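Local coordinates for putative lipoprotein GNA1162 (Neisseria meningitidis, PDB 4HRV) that is a putative lipoprotein of the GNA1162-like (DUF799) family that may bind lipid, and whose fragment here pairs with a second copy, at the interface of chains A and B. Sequence-based numbering; all coordinates share one arbitrary frame. Chains: chain A/B, Putative lipoprotein GNA1162.

Contact 1: the interface of chains A and B. Residues chain A 141, 144; chain B 16, 38, 42, 47, 88, 114, 124.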
loop_
_atom_site.group_PDB
_atom_site.type_symbol
_atom_site.label_atom_id
_atom_site.label_comp_id
_atom_site.label_asym_id
_atom_site.label_seq_id
_atom_site.Cartn_x
_atom_site.Cartn_y
_atom_site.Cartn_z
ATOM N N LEU A 141 -5.473 10.549 -1.230
ATOM C CA LEU A 141 -4.702 10.577 0.005
ATOM C C LEU A 141 -4.336 9.179 0.486
ATOM O O LEU A 141 -3.238 8.964 0.981
ATOM C CB LEU A 141 -5.461 11.349 1.082
ATOM C CG LEU A 141 -5.739 12.781 0.619
ATOM C CD1 LEU A 141 -6.743 13.468 1.535
ATOM C CD2 LEU A 141 -4.429 13.561 0.545
HETATM N N MSE A 144 -1.382 8.115 -1.453
HETATM C CA MSE A 144 -0.156 8.777 -1.028
HETATM C C MSE A 144 0.415 8.093 0.198
HETATM O O MSE A 144 1.621 7.910 0.299
HETATM C CB MSE A 144 -0.407 10.260 -0.736
HETATM C CG MSE A 144 0.714 10.950 0.018
HETATM SE SE MSE A 144 0.618 10.611 1.952
HETATM C CE MSE A 144 -1.208 11.238 2.296
ATOM N N ILE B 16 -1.351 21.799 0.399
ATOM C CA ILE B 16 -1.127 20.931 1.539
ATOM C C ILE B 16 0.300 21.027 2.037
ATOM O O ILE B 16 1.246 20.770 1.286
ATOM C CB ILE B 16 -1.397 19.477 1.177
ATOM C CG1 ILE B 16 -2.874 19.277 0.837
ATOM C CG2 ILE B 16 -0.976 18.550 2.308
ATOM C CD1 ILE B 16 -3.195 17.829 0.456
ATOM N N THR B 38 6.225 11.841 -0.470
ATOM C CA THR B 38 4.811 12.169 -0.516
ATOM C C THR B 38 4.499 13.151 -1.638
ATOM O O THR B 38 3.343 13.336 -1.996
ATOM C CB THR B 38 4.312 12.776 0.812
ATOM O OG1 THR B 38 4.882 14.079 0.983
ATOM C CG2 THR B 38 4.700 11.905 1.981
ATOM N N LEU B 42 0.903 13.154 -4.115
ATOM C CA LEU B 42 0.020 14.281 -3.820
ATOM C C LEU B 42 -0.198 15.184 -5.041
ATOM O O LEU B 42 -1.313 15.636 -5.297
ATOM C CB LEU B 42 0.534 15.108 -2.627
ATOM C CG LEU B 42 0.387 14.481 -1.235
ATOM C CD1 LEU B 42 0.983 15.395 -0.159
ATOM C CD2 LEU B 42 -1.079 14.196 -0.936
ATOM N N TYR B 47 -3.224 17.984 -5.764
ATOM C CA TYR B 47 -2.948 18.970 -4.708
ATOM C C TYR B 47 -1.670 19.751 -4.989
ATOM O O TYR B 47 -0.786 19.283 -5.701
ATOM C CB TYR B 47 -2.815 18.302 -3.332
ATOM C CG TYR B 47 -4.030 17.528 -2.895
ATOM C CD1 TYR B 47 -5.110 18.168 -2.308
ATOM C CD2 TYR B 47 -4.098 16.154 -3.073
ATOM C CE1 TYR B 47 -6.229 17.462 -1.908
ATOM C CE2 TYR B 47 -5.211 15.438 -2.680
ATOM C CZ TYR B 47 -6.272 16.096 -2.098
ATOM O OH TYR B 47 -7.381 15.387 -1.707
ATOM N N LEU B 88 -0.872 18.015 6.566
ATOM C CA LEU B 88 -0.876 16.564 6.585
ATOM C C LEU B 88 0.081 16.051 7.643
ATOM O O LEU B 88 1.276 16.352 7.615
ATOM C CB LEU B 88 -0.513 16.020 5.198
ATOM C CG LEU B 88 -0.436 14.494 5.074
ATOM C CD1 LEU B 88 -1.822 13.868 5.217
ATOM C CD2 LEU B 88 0.192 14.125 3.739
ATOM N N LEU B 114 -5.412 14.530 7.612
ATOM C CA LEU B 114 -5.328 15.819 6.937
ATOM C C LEU B 114 -6.226 16.810 7.669
ATOM O O LEU B 114 -7.405 16.554 7.858
ATOM C CB LEU B 114 -5.812 15.704 5.495
ATOM C CG LEU B 114 -5.605 16.979 4.676
ATOM C CD1 LEU B 114 -4.120 17.164 4.422
ATOM C CD2 LEU B 114 -6.371 16.952 3.355
ATOM N N TRP B 124 -9.611 14.347 6.553
ATOM C CA TRP B 124 -9.390 12.979 6.094
ATOM C C TRP B 124 -8.496 12.253 7.083
ATOM O O TRP B 124 -7.669 12.878 7.738
ATOM C CB TRP B 124 -8.706 12.996 4.729
ATOM C CG TRP B 124 -8.247 11.643 4.263
ATOM C CD1 TRP B 124 -8.989 10.725 3.583
ATOM C CD2 TRP B 124 -6.949 11.061 4.439
ATOM N NE1 TRP B 124 -8.238 9.604 3.321
ATOM C CE2 TRP B 124 -6.980 9.783 3.831
ATOM C CE3 TRP B 124 -5.761 11.499 5.032
ATOM C CZ2 TRP B 124 -5.872 8.932 3.813
ATOM C CZ3 TRP B 124 -4.655 10.648 5.018
ATOM C CH2 TRP B 124 -4.721 9.380 4.407
#

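Contact 2: the interface of chains A and B. Residues chain A 146, 149, 152-153; chain B 108, 110, 128, 130.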
loop_
_atom_site.group_PDB
_atom_site.type_symbol
_atom_site.label_atom_id
_atom_site.label_comp_id
_atom_site.label_asym_id
_atom_site.label_seq_id
_atom_site.Cartn_x
_atom_site.Cartn_y
_atom_site.Cartn_z
ATOM N N VAL A 146 -0.127 4.812 1.326
ATOM C CA VAL A 146 0.441 3.486 1.038
ATOM C C VAL A 146 1.733 3.574 0.251
ATOM O O VAL A 146 2.654 2.808 0.485
ATOM C CB VAL A 146 -0.538 2.506 0.312
ATOM C CG1 VAL A 146 -1.759 2.241 1.163
ATOM C CG2 VAL A 146 -0.932 3.035 -1.060
ATOM N N VAL A 149 4.497 4.356 2.579
ATOM C CA VAL A 149 4.860 3.184 3.375
ATOM C C VAL A 149 5.680 2.180 2.546
ATOM O O VAL A 149 6.647 1.601 3.039
ATOM C CB VAL A 149 3.623 2.498 4.005
ATOM C CG1 VAL A 149 4.011 1.172 4.646
ATOM C CG2 VAL A 149 2.994 3.405 5.049
ATOM N N GLN A 152 9.203 3.469 2.151
ATOM C CA GLN A 152 9.991 3.188 3.346
ATOM C C GLN A 152 10.522 1.745 3.380
ATOM O O GLN A 152 11.664 1.494 3.780
ATOM C CB GLN A 152 9.172 3.472 4.607
ATOM C CG GLN A 152 8.862 4.950 4.826
ATOM C CD GLN A 152 10.080 5.840 4.642
ATOM O OE1 GLN A 152 10.204 6.540 3.637
ATOM N NE2 GLN A 152 10.987 5.814 5.612
ATOM N N ILE A 153 9.692 0.791 2.980
ATOM C CA ILE A 153 10.127 -0.606 3.016
ATOM C C ILE A 153 11.186 -0.879 1.955
ATOM O O ILE A 153 12.130 -1.644 2.183
ATOM C CB ILE A 153 8.956 -1.579 2.831
ATOM C CG1 ILE A 153 7.921 -1.364 3.930
ATOM C CG2 ILE A 153 9.460 -3.027 2.850
ATOM C CD1 ILE A 153 6.606 -2.063 3.704
ATOM N N VAL B 108 5.952 -2.348 8.130
ATOM C CA VAL B 108 5.868 -0.906 8.325
ATOM C C VAL B 108 4.396 -0.525 8.421
ATOM O O VAL B 108 3.588 -0.954 7.602
ATOM C CB VAL B 108 6.511 -0.113 7.171
ATOM C CG1 VAL B 108 6.444 1.403 7.466
ATOM C CG2 VAL B 108 7.945 -0.522 7.000
ATOM N N ALA B 110 1.813 2.964 9.303
ATOM C CA ALA B 110 1.746 4.405 9.479
ATOM C C ALA B 110 0.290 4.831 9.458
ATOM O O ALA B 110 -0.571 4.141 8.909
ATOM C CB ALA B 110 2.526 5.117 8.388
ATOM N N ALA B 128 -2.129 2.480 7.229
ATOM C CA ALA B 128 -1.686 1.382 6.389
ATOM C C ALA B 128 -0.634 0.604 7.141
ATOM O O ALA B 128 0.236 1.182 7.803
ATOM C CB ALA B 128 -1.126 1.912 5.079
ATOM N N ILE B 130 1.882 -2.678 6.259
ATOM C CA ILE B 130 2.321 -3.479 5.134
ATOM C C ILE B 130 3.477 -4.357 5.573
ATOM O O ILE B 130 4.383 -3.900 6.281
ATOM C CB ILE B 130 2.719 -2.572 3.970
ATOM C CG1 ILE B 130 1.477 -1.851 3.448
ATOM C CG2 ILE B 130 3.346 -3.369 2.867
ATOM C CD1 ILE B 130 1.779 -0.698 2.524
#

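Contact 3: the interface of chains A and B. Residues chain A 128, 146, 149-150; chain B 130, 143, 146.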
loop_
_atom_site.group_PDB
_atom_site.type_symbol
_atom_site.label_atom_id
_atom_site.label_comp_id
_atom_site.label_asym_id
_atom_site.label_seq_id
_atom_site.Cartn_x
_atom_site.Cartn_y
_atom_site.Cartn_z
ATOM N N ALA A 128 -1.060 -6.623 3.235
ATOM C CA ALA A 128 -1.359 -5.215 3.439
ATOM C C ALA A 128 -2.706 -5.058 4.124
ATOM O O ALA A 128 -3.669 -5.755 3.802
ATOM C CB ALA A 128 -1.356 -4.494 2.105
ATOM N N VAL A 146 -0.127 4.812 1.326
ATOM C CA VAL A 146 0.441 3.486 1.038
ATOM C C VAL A 146 1.733 3.574 0.251
ATOM O O VAL A 146 2.654 2.808 0.485
ATOM C CB VAL A 146 -0.538 2.506 0.312
ATOM C CG1 VAL A 146 -1.759 2.241 1.163
ATOM C CG2 VAL A 146 -0.932 3.035 -1.060
ATOM N N VAL A 149 4.497 4.356 2.579
ATOM C CA VAL A 149 4.860 3.184 3.375
ATOM C C VAL A 149 5.680 2.180 2.546
ATOM O O VAL A 149 6.647 1.601 3.039
ATOM C CB VAL A 149 3.623 2.498 4.005
ATOM C CG1 VAL A 149 4.011 1.172 4.646
ATOM C CG2 VAL A 149 2.994 3.405 5.049
ATOM N N VAL A 150 5.293 1.985 1.288
ATOM C CA VAL A 150 6.051 1.097 0.404
ATOM C C VAL A 150 7.445 1.670 0.107
ATOM O O VAL A 150 8.430 0.928 0.045
ATOM C CB VAL A 150 5.295 0.791 -0.907
ATOM C CG1 VAL A 150 6.160 -0.056 -1.840
ATOM C CG2 VAL A 150 3.989 0.063 -0.604
ATOM N N ILE B 130 1.882 -2.678 6.259
ATOM C CA ILE B 130 2.321 -3.479 5.134
ATOM C C ILE B 130 3.477 -4.357 5.573
ATOM O O ILE B 130 4.383 -3.900 6.281
ATOM C CB ILE B 130 2.719 -2.572 3.970
ATOM C CG1 ILE B 130 1.477 -1.851 3.448
ATOM C CG2 ILE B 130 3.346 -3.369 2.867
ATOM C CD1 ILE B 130 1.779 -0.698 2.524
ATOM N N GLY B 143 3.999 -3.196 -4.212
ATOM C CA GLY B 143 3.289 -2.110 -4.857
ATOM C C GLY B 143 1.972 -2.556 -5.454
ATOM O O GLY B 143 0.932 -1.923 -5.220
ATOM N N VAL B 146 -0.598 -3.372 -2.570
ATOM C CA VAL B 146 -1.210 -2.234 -1.896
ATOM C C VAL B 146 -2.122 -1.549 -2.884
ATOM O O VAL B 146 -3.187 -1.064 -2.530
ATOM C CB VAL B 146 -0.166 -1.217 -1.313
ATOM C CG1 VAL B 146 0.912 -1.937 -0.543
ATOM C CG2 VAL B 146 0.456 -0.370 -2.412
#

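Contact 1: the interface of chains A and B
The indole of B:Trp124 takes A:Leu141 on one face. CB of A:Leu141 stands over the centre of that face, 3.5 Å from the centroid of the six-membered ring, a CH-pi contact. CD1 of A:Leu141 lies near the five-membered ring, 3.6 Å from B:Trp124 CG. The two side chains run past each other in opposite directions. The phenol ring of B:Tyr47 has B:Ile16 CD1 of its own chain on one face, offset toward the rim. A:Leu141 meets this tyrosine at about a right angle, with CD2 at 3.8 Å from B:Tyr47 CE2. A:Leu141 CD2 also packs on B:Leu42 CD2 at 3.7 Å. A:Leu141 CD1 reaches B:Leu114 CD2 at 3.9 Å. CD1 points to B:Trp124 and B:Leu114, CD2 to B:Leu42, and both methyls touch B:Tyr47. A:Met144 is an engineered selenomethionine. Its CG is anti to the backbone N (chi1 166°), and bends at chi2 and chi3 bring A:Met144 CE tip to tip with B:Leu88, 3.5 Å from CD2. Its CG rests beside B:Leu42. Both chain A residues lie on helix 139-155. The pocket is built from strands 86-99, 104-116 and 122-133 of chain B, with helix 39-44 and B:Tyr47 at its side.

Contact 2: the interface of chains A and B
A:Val149 and A:Ile153, one turn apart on helix 139-155, pack against B:Val108 and B:Ile130 on neighbouring strands of chain B. The branched side chains make the main apolar contacts. CG1 of A:Val149 is anti to the backbone N (chi1 171°) and sits between the two chain B residues. A:Val149 CG1 lies 3.6 Å from B:Ile130 CD1 and 3.7 Å from B:Val108 CG1. The valine and B:Ile130 meet at an oblique angle. A:Ile153 uses its longer branch. The terminal CD1 of A:Ile153 reaches the short branch of B:Ile130, 3.6 Å from CG2. The side chains of A:Ile153 and B:Val108 slide past each other in opposite directions; the approach of CG1 to B:Val108 CG2 is too short and is doubtful. Methyl contacts with alanines form a second group. The other methyl of A:Val149, CG2, lies 3.8 Å from B:Ala110 CB. A:Val146 CG1 stands 4.0 Å from B:Ala128 CB. The small alanine side chains probably allow the helix to lie near the sheet. A contact of methyl with backbone adds to this: A:Val149 CG1 is also 3.7 Å from the carbonyl O of B:Val108. Overall, the patch seats the last helix of one chain on strands 104-116 and 122-133 of the other, and so helps hold the two copies together in the deposited dimer.

Contact 3: the interface of chains A and B
A:Val146 and B:Val146 face each other from the two copies of the last helix. Their side chains slide past in opposite directions, and A:Val146 CG2 meets B:Val146 CG2 at 3.9 Å. In A:Val146 the torsion of -61° leaves CG2 between the backbone N and the carbonyl carbon, and turns this methyl toward B:Val146. The branch points come close too, with A:Val146 CB 4.1 Å from B:Val146 CB. A:Val150, one turn further along, crosses B:Val146 obliquely. A:Val150 CG2 is 3.7 Å from B:Val146 CG1. A:Val150 CG2 also lies 3.9 Å from B:Ile130 CD1. A:Val150 therefore bridges a helix residue and a strand residue of the partner by one branch. B:Ile130 extends CD1 toward helix 139-155 of chain A, with A:Val149 beside A:Val150. Its CG1 branch also passes A:Ala128, and A:Ala128 CB is 4.1 Å from B:Ile130 CG1. Here the strands themselves meet. A:Ala128 and B:Ile130 form an antiparallel beta bridge, which joins strand 122-132 of chain A to strand 122-133 of chain B. The second methyl of B:Val146 touches A:Val150 as well: B:Val146 CG2 lies 4.0 Å from A:Val150 CG2.

Helix 139-155 of chain A runs through all three contacts. Contacts 2 and 3 have C-alpha centres about 5 Å apart and share A:Val146, A:Val149 and B:Ile130, so they form one continuous patch. Contact 1 lies about 15 Å from contact 2 and about 16 Å from contact 3, nearer the start of the helix. Strand 122-133 of chain B also enters every contact. The two-fold symmetry repeats each contact with the chains exchanged. Each last helix thus lies on the partner's sheet, an exchange that suggests a stable dimer, although the deposited assembly alone does not prove it in the cell.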